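Local coordinates for clp gene regulator (ClgR) (Corynebacterium glutamicum, PDB 3F52), which probably binds cis-regulatory DNA through a helix-turn-helix domain and activates transcription of the clp protease genes in this actinomycete, at residues G30-S35 / I89-S94. Numbering follows the deposited sequence.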
ATOM      1  N   GLY B  30       1.951  -6.960   4.627  1.00 28.96           N
ATOM      2  CA  GLY B  30       2.484  -8.331   4.815  1.00 28.71           C
ATOM      3  C   GLY B  30       1.640  -9.160   5.771  1.00 28.81           C
ATOM      4  O   GLY B  30       1.383 -10.340   5.539  1.00 29.19           O
ATOM      5  N   ALA B  31       1.209  -8.547   6.862  1.00 28.88           N
ATOM      6  CA  ALA B  31       0.374  -9.226   7.854  1.00 29.42           C
ATOM      7  C   ALA B  31      -0.980  -9.621   7.235  1.00 29.07           C
ATOM      8  O   ALA B  31      -1.488 -10.718   7.501  1.00 29.15           O
ATOM      9  CB  ALA B  31       0.182  -8.357   9.075  1.00 29.52           C
ATOM     10  N   ALA B  32      -1.536  -8.742   6.394  1.00 29.29           N
ATOM     11  CA  ALA B  32      -2.801  -9.015   5.686  1.00 29.79           C
ATOM     12  C   ALA B  32      -2.621 -10.226   4.751  1.00 30.19           C
ATOM     13  O   ALA B  32      -3.402 -11.173   4.788  1.00 29.68           O
ATOM     14  CB  ALA B  32      -3.238  -7.796   4.910  1.00 29.82           C
ATOM     15  N   LEU B  33      -1.567 -10.185   3.937  1.00 29.83           N
ATOM     16  CA  LEU B  33      -1.259 -11.288   3.011  1.00 31.20           C
ATOM     17  C   LEU B  33      -1.123 -12.600   3.748  1.00 30.84           C
ATOM     18  O   LEU B  33      -1.674 -13.616   3.315  1.00 30.94           O
ATOM     19  CB  LEU B  33       0.011 -10.989   2.220  1.00 30.72           C
ATOM     20  CG  LEU B  33      -0.139  -9.924   1.109  1.00 31.81           C
ATOM     21  CD1 LEU B  33       1.232  -9.436   0.656  1.00 33.11           C
ATOM     22  CD2 LEU B  33      -0.971 -10.451  -0.099  1.00 31.72           C
ATOM     23  N   ARG B  34      -0.410 -12.585   4.870  1.00 31.28           N
ATOM     24  CA  ARG B  34      -0.251 -13.796   5.681  1.00 32.97           C
ATOM     25  C   ARG B  34      -1.610 -14.336   6.156  1.00 32.59           C
ATOM     26  O   ARG B  34      -1.880 -15.544   6.089  1.00 31.52           O
ATOM     27  CB  ARG B  34       0.658 -13.541   6.886  1.00 32.96           C
ATOM     28  CG  ARG B  34       0.918 -14.831   7.700  1.00 35.47           C
ATOM     29  CD  ARG B  34       1.638 -14.579   9.038  1.00 36.91           C
ATOM     30  NE  ARG B  34       2.797 -13.682   8.924  1.00 45.00           N
ATOM     31  CZ  ARG B  34       2.847 -12.439   9.428  1.00 46.48           C
ATOM     32  NH1 ARG B  34       3.946 -11.713   9.264  1.00 47.13           N
ATOM     33  NH2 ARG B  34       1.806 -11.929  10.122  1.00 43.87           N
ATOM     34  N   SER B  35      -2.481 -13.435   6.609  1.00 32.68           N
ATOM     35  CA  SER B  35      -3.791 -13.872   7.071  1.00 33.96           C
ATOM     36  C   SER B  35      -4.667 -14.415   5.911  1.00 33.19           C
ATOM     37  O   SER B  35      -5.364 -15.416   6.102  1.00 35.00           O
ATOM     38  CB  SER B  35      -4.493 -12.801   7.925  1.00 33.97           C
ATOM     39  OG  SER B  35      -5.164 -11.875   7.120  1.00 40.15           O
ATOM     40  N   ILE B  89      -7.670  -3.160   2.531  1.00 28.01           N
ATOM     41  CA  ILE B  89      -8.515  -2.786   3.635  1.00 29.10           C
ATOM     42  C   ILE B  89      -8.160  -3.614   4.897  1.00 28.22           C
ATOM     43  O   ILE B  89      -8.153  -3.085   6.006  1.00 28.42           O
ATOM     44  CB  ILE B  89     -10.027  -2.812   3.258  1.00 30.30           C
ATOM     45  CG1 ILE B  89     -10.839  -1.947   4.230  1.00 32.17           C
ATOM     46  CG2 ILE B  89     -10.547  -4.216   3.188  1.00 31.30           C
ATOM     47  CD1 ILE B  89     -10.634  -0.460   3.965  1.00 33.42           C
ATOM     48  N   GLU B  90      -7.828  -4.897   4.737  1.00 28.42           N
ATOM     49  CA  GLU B  90      -7.360  -5.682   5.884  1.00 27.56           C
ATOM     50  C   GLU B  90      -6.074  -5.073   6.492  1.00 26.62           C
ATOM     51  O   GLU B  90      -5.940  -4.969   7.728  1.00 27.59           O
ATOM     52  CB  GLU B  90      -7.109  -7.149   5.489  1.00 27.68           C
ATOM     53  CG  GLU B  90      -6.805  -8.093   6.670  1.00 28.10           C
ATOM     54  CD  GLU B  90      -7.915  -8.096   7.732  1.00 29.73           C
ATOM     55  OE1 GLU B  90      -9.125  -8.140   7.368  1.00 25.87           O
ATOM     56  OE2 GLU B  90      -7.586  -8.093   8.943  1.00 28.21           O
ATOM     57  N   ALA B  91      -5.155  -4.662   5.623  1.00 27.63           N
ATOM     58  CA  ALA B  91      -3.907  -4.029   6.040  1.00 26.37           C
ATOM     59  C   ALA B  91      -4.168  -2.772   6.878  1.00 25.14           C
ATOM     60  O   ALA B  91      -3.469  -2.499   7.864  1.00 25.90           O
ATOM     61  CB  ALA B  91      -3.091  -3.692   4.821  1.00 26.71           C
ATOM     62  N   ALA B  92      -5.226  -2.017   6.561  1.00 25.59           N
ATOM     63  CA  ALA B  92      -5.600  -0.859   7.374  1.00 24.65           C
ATOM     64  C   ALA B  92      -5.857  -1.260   8.824  1.00 25.51           C
ATOM     65  O   ALA B  92      -5.556  -0.488   9.734  1.00 25.99           O
ATOM     66  CB  ALA B  92      -6.841  -0.093   6.764  1.00 25.32           C
ATOM     67  N   GLY B  93      -6.353  -2.484   9.031  1.00 24.53           N
ATOM     68  CA  GLY B  93      -6.621  -2.987  10.377  1.00 26.43           C
ATOM     69  C   GLY B  93      -5.357  -3.211  11.188  1.00 27.90           C
ATOM     70  O   GLY B  93      -5.434  -3.361  12.391  1.00 27.37           O
ATOM     71  N   SER B  94      -4.196  -3.211  10.523  1.00 29.32           N
ATOM     72  CA  SER B  94      -2.898  -3.375  11.214  1.00 32.59           C
ATOM     73  C   SER B  94      -2.038  -2.108  11.288  1.00 33.88           C
ATOM     74  O   SER B  94      -0.809  -2.206  11.520  1.00 34.12           O
ATOM     75  CB  SER B  94      -2.079  -4.436  10.504  1.00 33.62           C
ATOM     76  OG  SER B  94      -2.644  -5.702  10.744  1.00 38.30           O
TER
HETATM   77  O   HOH W   1      -5.413  -9.746   9.403  1.00 41.49           O
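Close helix-helix packing built on alanines joins the first and last helices of the subunit, 25-40 and 84-92, with a water bridge along one border. The backbones come nearest at A32 and A91, whose CA atoms lie 5.1 Å apart, a separation that small side chains on both helices allow. The A32 methyl is at the centre of the contact: it points at the opposing helix and rests against its backbone, with CB 3.7 Å from A91 N. To one side of that point it meets the A91 methyl, CB to CB at 4.1 Å, and to the other the aliphatic part of E90, whose CB is 4.0 Å from A32 CB. The E90 chain leaves with CG anti to the backbone N (chi1 -172°) and then bends at chi2 (57°), so that its methylenes line A32 and S35 while the carboxylate reaches the border of the contact. There a water donates to E90 OE2 at 2.8 Å and also hydrogen-bonds S35 OG at 3.1 Å, linking the two polar groups; no direct hydrogen bond joins residues 30-35 to 89-94. S35 OG sits between its own N and carbonyl carbon (chi1 84°), 3.0 Å from A32 O one turn back. Further along, S94 OG approaches the A31 methyl. L33 points away from residues 89-94 into the core, where it meets L61, L73, V76, C77, L80 and V87, whereas I89 packs on I89 of the second subunit. The last helix thus lies between helix 25-40 and the dimer partner, closing the five-helix bundle of an XRE-type helix-turn-helix domain.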